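Local coordinates for M152 protein (Murid herpesvirus 1, PDB 4G59) that is an MHC class I-like viral membrane glycoprotein that probably serves immune evasion, holding back host NKG2D ligands of the RAE-1 family, at residues Gln19-Thr24 with Cys101-Phe106; Ser71-Glu76 with Ser155-Asn160; Glu107-Gln112 with Arg121-Lys126; Arg173-Met178 with Val205-Asn210. All coordinates share one frame; numbering follows the deposited sequence.

Contacts 1, 2 and 3 all belong to the MHC class I-like platform, an antiparallel sheet with helices across one face; contact 4 joins that platform to the C-terminal beta domain. Contacts 1 and 3, with centres about 13 Å apart, lie on neighbouring strands 95-103 and 106-114 and are tied by the Cys101-Cys108 disulfide. Contact 2, about 15 Å from contact 1, pairs two helices above the sheet, where Leu157 packs on Cys101 and Phe106. Along the chain contact 3 is nested in the loop closed by contact 2, while contact 1 alternates with it. Contact 4 comes last, about 27 Å from contact 3, at the other end of the helical layer.

Contact 1: Gln19-Thr24 with Cys101-Phe106; sequences QDLTAT and CKFVPF
Ala23 and Cys101 face each other as an antiparallel hydrogen-bonded pair where strand 22-31 meets the end of strand 95-103. Cys101 N gives an almost straight bond to Ala23 O (2.8 Å, 171° at the hydrogen); the return bond, from Ala23 N to Cys101 O, is more bent (2.9 Å, 133°). Both side chains lie on the same face of the sheet, where the Cys101 SG forms a disulfide with Cys108. The Phe103 ring reaches Ala23 from the end of the strand: ring atoms CZ and CD2 of Phe103 lie 3.9 Å from Ala23 CB and 3.8 Å from Leu21 CD2, both approaching obliquely. The same side chain touches Leu164 and Gln165 of helix 161-178. Lys102 occupies the other face. Lys102 CG lies 3.5 Å from Leu21 O, and its chain runs beside Asp20, both pointing the same way. A bend at chi4 (-70°) sets Lys102 NZ 4.1 Å from Asp20 OD2, so any attraction between these opposite charges is probably modest. The backbone carbonyl of Asp20, Asp20 O, accepts from Thr22 OG1 (3.0 Å), within the segment leading into the strand. Antiparallel pairing with an apolar face under a helix is the pattern of the MHC class I-like sheet platform.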
# COMPACT_ATOMS: atom_id res chain seq x y z
N GLN B 19 12.54 -22.24 -8.36
CA GLN B 19 13.57 -22.22 -9.40
C GLN B 19 13.74 -20.84 -10.00
O GLN B 19 12.80 -20.03 -9.97
CB GLN B 19 13.26 -23.21 -10.52
CG GLN B 19 13.87 -24.57 -10.30
CD GLN B 19 12.90 -25.52 -9.67
OE1 GLN B 19 11.91 -25.92 -10.29
NE2 GLN B 19 13.17 -25.89 -8.42
N ASP B 20 14.93 -20.60 -10.55
CA ASP B 20 15.29 -19.30 -11.10
C ASP B 20 15.02 -18.23 -10.07
O ASP B 20 14.28 -17.29 -10.33
CB ASP B 20 14.55 -19.02 -12.40
CG ASP B 20 15.02 -19.90 -13.53
OD1 ASP B 20 15.66 -20.93 -13.23
OD2 ASP B 20 14.76 -19.57 -14.70
N LEU B 21 15.60 -18.42 -8.89
CA LEU B 21 15.29 -17.60 -7.74
C LEU B 21 15.67 -16.15 -8.04
O LEU B 21 16.74 -15.88 -8.60
CB LEU B 21 15.98 -18.13 -6.47
CG LEU B 21 15.56 -17.49 -5.14
CD1 LEU B 21 15.57 -18.47 -4.00
CD2 LEU B 21 16.48 -16.34 -4.78
N THR B 22 14.76 -15.25 -7.71
CA THR B 22 14.94 -13.83 -7.97
C THR B 22 14.41 -13.02 -6.80
O THR B 22 13.20 -12.91 -6.60
CB THR B 22 14.26 -13.40 -9.28
OG1 THR B 22 14.66 -14.30 -10.33
CG2 THR B 22 14.67 -11.99 -9.65
N ALA B 23 15.34 -12.48 -6.01
CA ALA B 23 15.00 -11.69 -4.82
C ALA B 23 14.89 -10.22 -5.17
O ALA B 23 15.78 -9.67 -5.82
CB ALA B 23 16.06 -11.87 -3.75
N THR B 24 13.80 -9.58 -4.73
CA THR B 24 13.64 -8.14 -4.93
C THR B 24 13.87 -7.39 -3.62
O THR B 24 13.12 -7.62 -2.65
CB THR B 24 12.25 -7.81 -5.48
OG1 THR B 24 12.13 -8.36 -6.79
CG2 THR B 24 12.06 -6.31 -5.59
N CYS B 101 17.13 -8.97 -8.14
CA CYS B 101 18.39 -9.70 -8.34
C CYS B 101 18.23 -11.20 -8.52
O CYS B 101 17.55 -11.86 -7.73
CB CYS B 101 19.36 -9.46 -7.18
SG CYS B 101 19.84 -7.76 -6.88
N LYS B 102 18.87 -11.73 -9.57
CA LYS B 102 19.13 -13.17 -9.71
C LYS B 102 20.52 -13.43 -9.14
O LYS B 102 21.46 -12.69 -9.46
CB LYS B 102 19.13 -13.55 -11.18
CG LYS B 102 18.13 -14.60 -11.59
CD LYS B 102 17.92 -14.53 -13.09
CE LYS B 102 17.02 -15.63 -13.60
NZ LYS B 102 17.67 -16.98 -13.54
N PHE B 103 20.66 -14.46 -8.32
CA PHE B 103 21.95 -14.76 -7.70
C PHE B 103 22.87 -15.65 -8.55
O PHE B 103 24.10 -15.45 -8.55
CB PHE B 103 21.73 -15.38 -6.33
CG PHE B 103 21.09 -14.45 -5.34
CD1 PHE B 103 21.54 -13.15 -5.19
CD2 PHE B 103 20.02 -14.87 -4.57
CE1 PHE B 103 20.93 -12.29 -4.28
CE2 PHE B 103 19.41 -14.03 -3.66
CZ PHE B 103 19.86 -12.73 -3.52
N VAL B 104 22.31 -16.63 -9.25
CA VAL B 104 23.10 -17.48 -10.15
C VAL B 104 22.38 -17.68 -11.50
O VAL B 104 21.29 -18.26 -11.57
CB VAL B 104 23.51 -18.84 -9.51
CG1 VAL B 104 24.30 -18.63 -8.22
CG2 VAL B 104 22.31 -19.71 -9.22
N PRO B 105 22.95 -17.11 -12.58
CA PRO B 105 24.12 -16.23 -12.58
C PRO B 105 23.76 -14.86 -11.99
O PRO B 105 22.66 -14.39 -12.26
CB PRO B 105 24.44 -16.05 -14.08
CG PRO B 105 23.54 -16.99 -14.82
CD PRO B 105 22.37 -17.27 -13.93
N PHE B 106 24.67 -14.24 -11.24
CA PHE B 106 24.37 -12.94 -10.63
C PHE B 106 23.96 -11.86 -11.62
O PHE B 106 24.66 -11.57 -12.57
CB PHE B 106 25.52 -12.42 -9.78
CG PHE B 106 25.12 -11.23 -8.95
CD1 PHE B 106 24.54 -11.42 -7.71
CD2 PHE B 106 25.27 -9.94 -9.43
CE1 PHE B 106 24.13 -10.35 -6.94
CE2 PHE B 106 24.87 -8.84 -8.68
CZ PHE B 106 24.30 -9.05 -7.42

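Contact 2: Ser71-Glu76 with Ser155-Asn160; sequences SAFFVE and SILRDN
Phe73 holds CG anti to its backbone N (chi1 179°), which carries CG to the side of Leu157, and Ile156 holds CD1 anti to CA (chi2 169°), extending this methyl toward helix 68-89. The two segments are parts of helices 68-89 and 154-158, which lie over the sheet of an MHC class I-like platform. At this point they approach closely: the CA atoms of Phe73 and Ile156 are 6.2 Å apart, and apolar side chains bridge the gap without any hydrogen bond between the segments.

Leu157 crosses Phe73 at about a right angle. Leu157 CD2 sits over one face of the Phe73 ring as a CH-pi contact, 3.8 Å from its centroid and 29° off the ring normal, displaced toward CE1. The second methyl, Leu157 CD1, lies near the stem end of the ring, 3.5 Å from Phe73 CD1. Tyr99 meets Phe73 edge-to-face and Phe25 also touches its ring, so that the aromatic group joins the helix pair to the sheet.

Ile156 packs differently, against backbone more than side chains. Ile156 CD1 rests on helix 68-89, 3.7 Å from Ala72 O and 3.8 Å from Phe73 CA. Glu76 contributes aliphatic carbon alone to this contact, since its carboxylate is taken up by Arg79, in a salt bridge, and by Ser152, in a hydrogen bond. Glu76 CB remains beside the isoleucine, 4.0 Å from Ile156 CD1.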
# COMPACT_ATOMS: atom_id res chain seq x y z
N SER B 71 20.91 -6.93 5.67
CA SER B 71 20.90 -5.77 6.59
C SER B 71 21.96 -4.76 6.20
O SER B 71 21.70 -3.56 6.17
CB SER B 71 21.11 -6.21 8.04
OG SER B 71 19.88 -6.39 8.69
N ALA B 72 23.15 -5.26 5.87
CA ALA B 72 24.22 -4.38 5.41
C ALA B 72 23.83 -3.68 4.09
O ALA B 72 24.17 -2.53 3.89
CB ALA B 72 25.55 -5.12 5.28
N PHE B 73 23.11 -4.38 3.21
CA PHE B 73 22.67 -3.78 1.95
C PHE B 73 21.72 -2.61 2.22
O PHE B 73 21.83 -1.53 1.61
CB PHE B 73 21.99 -4.84 1.07
CG PHE B 73 21.47 -4.31 -0.27
CD1 PHE B 73 22.32 -4.16 -1.35
CD2 PHE B 73 20.13 -3.97 -0.42
CE1 PHE B 73 21.84 -3.67 -2.58
CE2 PHE B 73 19.64 -3.48 -1.66
CZ PHE B 73 20.50 -3.34 -2.73
N PHE B 74 20.79 -2.82 3.14
CA PHE B 74 19.81 -1.80 3.48
C PHE B 74 20.44 -0.64 4.22
O PHE B 74 20.01 0.50 4.05
CB PHE B 74 18.67 -2.38 4.33
CG PHE B 74 17.74 -3.27 3.56
CD1 PHE B 74 17.26 -2.88 2.31
CD2 PHE B 74 17.32 -4.49 4.10
CE1 PHE B 74 16.39 -3.69 1.60
CE2 PHE B 74 16.44 -5.31 3.40
CZ PHE B 74 15.98 -4.91 2.15
N VAL B 75 21.42 -0.95 5.07
CA VAL B 75 22.21 0.11 5.71
C VAL B 75 22.87 0.97 4.64
O VAL B 75 22.90 2.20 4.76
CB VAL B 75 23.23 -0.46 6.73
CG1 VAL B 75 24.32 0.57 7.04
CG2 VAL B 75 22.51 -0.86 8.00
N GLU B 76 23.35 0.33 3.58
CA GLU B 76 23.94 1.07 2.47
C GLU B 76 22.89 1.93 1.77
O GLU B 76 23.16 3.08 1.46
CB GLU B 76 24.63 0.15 1.46
CG GLU B 76 25.05 0.83 0.14
CD GLU B 76 26.05 1.99 0.31
OE1 GLU B 76 26.62 2.15 1.41
OE2 GLU B 76 26.26 2.75 -0.66
N SER B 155 27.54 -4.68 -4.84
CA SER B 155 28.66 -5.56 -4.50
C SER B 155 28.39 -6.37 -3.23
O SER B 155 28.89 -7.49 -3.09
CB SER B 155 29.94 -4.74 -4.29
OG SER B 155 30.23 -4.63 -2.90
N ILE B 156 27.63 -5.81 -2.29
CA ILE B 156 27.26 -6.56 -1.10
C ILE B 156 26.50 -7.83 -1.49
O ILE B 156 26.70 -8.90 -0.89
CB ILE B 156 26.41 -5.74 -0.17
CG1 ILE B 156 27.20 -4.52 0.32
CG2 ILE B 156 25.96 -6.56 1.02
CD1 ILE B 156 26.34 -3.48 1.04
N LEU B 157 25.66 -7.70 -2.52
CA LEU B 157 24.84 -8.79 -3.03
C LEU B 157 25.68 -9.72 -3.92
O LEU B 157 25.63 -10.94 -3.76
CB LEU B 157 23.63 -8.24 -3.80
CG LEU B 157 22.29 -7.92 -3.10
CD1 LEU B 157 22.41 -7.60 -1.61
CD2 LEU B 157 21.55 -6.81 -3.83
N ARG B 158 26.45 -9.14 -4.85
CA ARG B 158 27.28 -9.95 -5.75
C ARG B 158 28.37 -10.77 -5.04
O ARG B 158 28.51 -11.96 -5.30
CB ARG B 158 27.89 -9.09 -6.87
CG ARG B 158 28.68 -9.89 -7.90
CD ARG B 158 29.09 -9.00 -9.08
NE ARG B 158 29.24 -7.61 -8.67
CZ ARG B 158 28.60 -6.59 -9.25
NH1 ARG B 158 27.80 -6.80 -10.29
NH2 ARG B 158 28.79 -5.36 -8.80
N ASP B 159 29.11 -10.13 -4.14
CA ASP B 159 30.20 -10.80 -3.44
C ASP B 159 29.70 -11.90 -2.50
O ASP B 159 30.50 -12.71 -2.01
CB ASP B 159 31.03 -9.80 -2.63
CG ASP B 159 31.72 -8.76 -3.49
OD1 ASP B 159 31.56 -8.74 -4.73
OD2 ASP B 159 32.42 -7.93 -2.89
N ASN B 160 28.40 -11.92 -2.25
CA ASN B 160 27.81 -12.93 -1.39
C ASN B 160 26.72 -13.72 -2.10
O ASN B 160 25.83 -14.25 -1.45
CB ASN B 160 27.17 -12.28 -0.18
CG ASN B 160 28.17 -11.57 0.70
OD1 ASN B 160 28.88 -12.20 1.49
ND2 ASN B 160 28.19 -10.24 0.62

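Contact 3: Glu107-Gln112 with Arg121-Lys126; sequences ECTVLQ and RYTVDK
Val110 and Tyr122 cross obliquely on one face of the sheet, while Thr109, Leu111, Arg121 and Thr123 lie on the other. Tyr122 has CG anti to its backbone N (chi1 171°), and the CG2 methyl of Val110 meets the edge of the ring near its plane, 3.8 Å from Tyr122 CD2. The backbone beneath this pair carries two nearly straight bonds, Val110 N to Tyr122 O (2.9 Å) and Tyr122 N to Val110 O (2.8 Å). Val110 also packs on Phe97 and Tyr99 of the next strand, and Tyr122 touches Gln150 in a loop.

On the other face the side chains run alongside one another. Arg121 lies alongside both Leu111 and Thr109, pointing the same way; Arg121 CG is 3.5 Å from Leu111 CD2 and 3.9 Å from Thr109 CG2. A bend at chi3 (-59°) follows this apolar part of the arginine, and its guanidinium forms a salt bridge with Glu129 of the neighbouring strand 128-130. Thr109 and Thr123 also lie side by side, with Thr109 OG1 3.6 Å from Thr123 CG2. Such two-faced packing, with strand axes 165° apart, belongs to the antiparallel beta hairpin of strands 106-114 and 117-123, part of the MHC class I-like platform sheet.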
# COMPACT_ATOMS: atom_id res chain seq x y z
N GLU B 107 22.81 -11.24 -11.36
CA GLU B 107 22.32 -10.16 -12.20
C GLU B 107 21.28 -9.31 -11.48
O GLU B 107 20.33 -9.84 -10.88
CB GLU B 107 21.71 -10.74 -13.48
CG GLU B 107 21.25 -9.68 -14.47
CD GLU B 107 20.71 -10.29 -15.74
OE1 GLU B 107 20.42 -11.51 -15.73
OE2 GLU B 107 20.57 -9.54 -16.74
N CYS B 108 21.46 -7.99 -11.53
CA CYS B 108 20.47 -7.08 -10.95
C CYS B 108 19.79 -6.21 -11.97
O CYS B 108 20.37 -5.87 -13.00
CB CYS B 108 21.09 -6.19 -9.87
SG CYS B 108 21.10 -6.96 -8.27
N THR B 109 18.54 -5.88 -11.69
CA THR B 109 17.87 -4.77 -12.35
C THR B 109 17.49 -3.77 -11.27
O THR B 109 16.92 -4.13 -10.24
CB THR B 109 16.62 -5.23 -13.12
OG1 THR B 109 17.03 -6.02 -14.23
CG2 THR B 109 15.86 -4.03 -13.64
N VAL B 110 17.82 -2.50 -11.49
CA VAL B 110 17.51 -1.46 -10.51
C VAL B 110 16.43 -0.53 -11.04
O VAL B 110 16.58 0.06 -12.12
CB VAL B 110 18.76 -0.67 -10.10
CG1 VAL B 110 18.46 0.29 -8.95
CG2 VAL B 110 19.87 -1.63 -9.71
N LEU B 111 15.34 -0.40 -10.29
CA LEU B 111 14.30 0.56 -10.64
C LEU B 111 14.25 1.70 -9.63
O LEU B 111 14.46 1.48 -8.44
CB LEU B 111 12.94 -0.12 -10.70
CG LEU B 111 12.75 -1.21 -11.75
CD1 LEU B 111 11.42 -1.92 -11.52
CD2 LEU B 111 12.77 -0.59 -13.11
N GLN B 112 13.94 2.90 -10.11
CA GLN B 112 13.80 4.08 -9.26
C GLN B 112 12.41 4.64 -9.51
O GLN B 112 12.04 4.87 -10.67
CB GLN B 112 14.86 5.14 -9.64
CG GLN B 112 14.95 6.35 -8.70
CD GLN B 112 15.88 7.46 -9.25
OE1 GLN B 112 16.59 7.26 -10.24
NE2 GLN B 112 15.85 8.62 -8.61
N ARG B 121 15.44 2.74 -15.33
CA ARG B 121 15.72 1.31 -15.23
C ARG B 121 17.20 1.07 -15.54
O ARG B 121 17.69 1.41 -16.63
CB ARG B 121 14.85 0.49 -16.20
CG ARG B 121 14.82 -0.99 -15.86
CD ARG B 121 14.50 -1.91 -17.02
NE ARG B 121 13.21 -1.63 -17.65
CZ ARG B 121 13.07 -1.02 -18.82
NH1 ARG B 121 14.15 -0.62 -19.48
NH2 ARG B 121 11.86 -0.80 -19.33
N TYR B 122 17.92 0.49 -14.57
CA TYR B 122 19.35 0.21 -14.74
C TYR B 122 19.58 -1.29 -14.85
O TYR B 122 19.25 -2.07 -13.93
CB TYR B 122 20.16 0.80 -13.58
CG TYR B 122 21.61 0.39 -13.54
CD1 TYR B 122 22.45 0.58 -14.63
CD2 TYR B 122 22.16 -0.16 -12.39
CE1 TYR B 122 23.78 0.22 -14.59
CE2 TYR B 122 23.50 -0.54 -12.33
CZ TYR B 122 24.30 -0.34 -13.44
OH TYR B 122 25.63 -0.70 -13.40
N THR B 123 20.08 -1.69 -16.02
CA THR B 123 20.54 -3.04 -16.30
C THR B 123 22.02 -2.89 -16.57
O THR B 123 22.44 -1.88 -17.15
CB THR B 123 19.82 -3.63 -17.53
OG1 THR B 123 19.15 -2.59 -18.26
CG2 THR B 123 18.80 -4.65 -17.09
N VAL B 124 22.83 -3.86 -16.16
CA VAL B 124 24.28 -3.71 -16.29
C VAL B 124 24.76 -3.87 -17.75
O VAL B 124 25.79 -3.31 -18.15
CB VAL B 124 25.04 -4.66 -15.34
CG1 VAL B 124 25.07 -6.08 -15.92
CG2 VAL B 124 26.46 -4.14 -15.07
N ASP B 125 24.00 -4.63 -18.54
CA ASP B 125 24.29 -4.77 -19.96
C ASP B 125 23.98 -3.46 -20.69
O ASP B 125 24.86 -2.90 -21.34
CB ASP B 125 23.56 -5.97 -20.59
CG ASP B 125 22.06 -5.78 -20.69
OD1 ASP B 125 21.49 -5.06 -19.84
OD2 ASP B 125 21.45 -6.35 -21.61
N LYS B 126 22.75 -2.97 -20.55
CA LYS B 126 22.38 -1.65 -21.06
C LYS B 126 22.96 -0.59 -20.13
O LYS B 126 23.84 -0.88 -19.32
CB LYS B 126 20.85 -1.52 -21.17
CG LYS B 126 20.35 -0.45 -22.15
CD LYS B 126 18.87 -0.63 -22.45
CE LYS B 126 18.59 -2.01 -23.01
NZ LYS B 126 17.24 -2.12 -23.66

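Contact 4: Arg173-Met178 with Val205-Asn210; sequences RKIVAM and VPLAYN. With NAG (2-acetamido-2-deoxy-beta-D-glucopyranose), chain F.
The joint between the helical layer of the platform and the C-terminal beta domain is where Ile175 and Met178, at the end of helix 161-178, meet Val205, Pro206 and Leu207 of a loop. Ile175 carries CG1 beside its backbone N and CG2 anti to it (chi1 -68°), and the two branches serve different partners. Ile175 CG2 touches Leu207 CD2 at 3.8 Å and Val205 CG1 at 3.9 Å, whereas Ile175 CD1 reaches Pro206 CG at 4.0 Å. Leu207 and Ile175 slide past each other in opposite directions.

Met178 bends at chi3 (-39°), which places its CE methyl 3.7 Å from Val205 CG2. The two branches of Val205 are thus shared out, CG1 against Ile175 and CG2 against Met178. Met178 also packs on Trp61, and Pro206 on Ser45 and Phe59, so loops of the platform take part in the same joint.

The loop connects strands 196-203 and 210-213, which lie in two different sheets, consistent with the crossing between layers of an immunoglobulin-like beta sandwich. Pro206 and Ala208 are each the centre of an inverse gamma turn. Val205 O accepts from both Leu207 N (2.8 Å) and the hydroxyl of Tyr209, OH (2.6 Å), while Leu207 CB covers one face of the Tyr209 ring near the rim. Beyond the turns, Asn210 begins strand 210-213 and carries the glycan: Asn210 ND2 is bonded covalently to C1 of an N-linked NAG (1.4 Å).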
# COMPACT_ATOMS: atom_id res chain seq x y z
N ARG B 173 11.88 -22.77 -0.10
CA ARG B 173 11.45 -24.16 0.07
C ARG B 173 10.58 -24.32 1.33
O ARG B 173 9.63 -25.11 1.33
CB ARG B 173 12.66 -25.10 0.13
CG ARG B 173 13.53 -25.22 -1.14
CD ARG B 173 14.62 -26.25 -0.84
NE ARG B 173 15.81 -26.33 -1.71
CZ ARG B 173 15.81 -26.39 -3.04
NH1 ARG B 173 14.68 -26.30 -3.74
NH2 ARG B 173 16.96 -26.50 -3.67
N LYS B 174 10.91 -23.57 2.39
CA LYS B 174 10.10 -23.58 3.61
C LYS B 174 8.67 -23.09 3.32
O LYS B 174 7.68 -23.69 3.79
CB LYS B 174 10.76 -22.73 4.71
CG LYS B 174 9.98 -22.65 6.01
CD LYS B 174 9.94 -24.00 6.72
CE LYS B 174 9.28 -23.89 8.08
NZ LYS B 174 9.33 -25.20 8.80
N ILE B 175 8.57 -22.05 2.49
CA ILE B 175 7.28 -21.49 2.09
C ILE B 175 6.44 -22.49 1.30
O ILE B 175 5.25 -22.72 1.60
CB ILE B 175 7.47 -20.27 1.22
CG1 ILE B 175 8.08 -19.11 2.03
CG2 ILE B 175 6.15 -19.85 0.60
CD1 ILE B 175 8.59 -17.93 1.09
N VAL B 176 7.05 -23.05 0.25
CA VAL B 176 6.45 -24.13 -0.52
C VAL B 176 6.01 -25.26 0.41
O VAL B 176 4.90 -25.77 0.27
CB VAL B 176 7.45 -24.64 -1.58
CG1 VAL B 176 7.16 -26.08 -1.98
CG2 VAL B 176 7.41 -23.75 -2.78
N ALA B 177 6.86 -25.60 1.38
CA ALA B 177 6.60 -26.70 2.33
C ALA B 177 5.43 -26.47 3.27
O ALA B 177 4.80 -27.43 3.71
CB ALA B 177 7.87 -27.04 3.18
N MET B 178 5.16 -25.21 3.61
CA MET B 178 4.11 -24.94 4.61
C MET B 178 2.81 -24.69 3.92
O MET B 178 1.76 -24.67 4.55
CB MET B 178 4.42 -23.70 5.44
CG MET B 178 5.70 -23.73 6.23
SD MET B 178 5.74 -22.37 7.42
CE MET B 178 5.02 -21.04 6.47
N VAL B 205 1.58 -18.05 5.22
CA VAL B 205 2.40 -18.47 4.11
C VAL B 205 2.45 -17.34 3.09
O VAL B 205 1.47 -17.10 2.38
CB VAL B 205 1.82 -19.73 3.47
CG1 VAL B 205 2.58 -20.11 2.20
CG2 VAL B 205 1.86 -20.86 4.48
N PRO B 206 3.59 -16.65 3.01
CA PRO B 206 3.69 -15.43 2.21
C PRO B 206 3.78 -15.65 0.70
O PRO B 206 4.84 -15.41 0.09
CB PRO B 206 4.99 -14.78 2.71
CG PRO B 206 5.84 -15.97 3.25
CD PRO B 206 4.80 -16.89 3.84
N LEU B 207 2.68 -16.05 0.07
CA LEU B 207 2.68 -16.16 -1.39
C LEU B 207 1.96 -14.98 -2.04
O LEU B 207 1.15 -14.30 -1.40
CB LEU B 207 2.06 -17.49 -1.83
CG LEU B 207 2.88 -18.73 -1.47
CD1 LEU B 207 2.04 -20.00 -1.52
CD2 LEU B 207 4.10 -18.81 -2.43
N ALA B 208 2.27 -14.74 -3.31
CA ALA B 208 1.58 -13.67 -4.04
C ALA B 208 0.20 -14.13 -4.49
O ALA B 208 -0.02 -14.40 -5.66
CB ALA B 208 2.39 -13.18 -5.22
N TYR B 209 -0.73 -14.21 -3.55
CA TYR B 209 -2.06 -14.67 -3.86
C TYR B 209 -2.81 -13.66 -4.72
O TYR B 209 -2.56 -12.46 -4.65
CB TYR B 209 -2.86 -14.91 -2.58
CG TYR B 209 -2.22 -15.86 -1.60
CD1 TYR B 209 -2.36 -17.24 -1.74
CD2 TYR B 209 -1.52 -15.38 -0.50
CE1 TYR B 209 -1.78 -18.11 -0.80
CE2 TYR B 209 -0.95 -16.23 0.42
CZ TYR B 209 -1.07 -17.59 0.27
OH TYR B 209 -0.49 -18.41 1.21
N ASN B 210 -3.72 -14.18 -5.53
CA ASN B 210 -4.58 -13.33 -6.33
C ASN B 210 -6.03 -13.62 -5.97
O ASN B 210 -6.48 -14.77 -6.04
CB ASN B 210 -4.34 -13.57 -7.82
CG ASN B 210 -5.21 -12.70 -8.70
OD1 ASN B 210 -6.01 -11.90 -8.20
ND2 ASN B 210 -5.07 -12.85 -10.01
C1 NAG F . -4.65 -11.99 -11.02
C2 NAG F . -3.55 -12.76 -11.73
C3 NAG F . -3.02 -11.93 -12.89
C4 NAG F . -4.20 -11.62 -13.80
C5 NAG F . -5.24 -10.86 -12.98
C6 NAG F . -6.42 -10.46 -13.85
C7 NAG F . -2.18 -14.32 -10.47
C8 NAG F . -1.05 -14.51 -9.50
N2 NAG F . -2.48 -13.07 -10.80
O3 NAG F . -2.05 -12.66 -13.59
O4 NAG F . -3.77 -10.83 -14.88
O5 NAG F . -5.69 -11.71 -11.94
O6 NAG F . -7.38 -9.80 -13.06
O7 NAG F . -2.79 -15.29 -10.91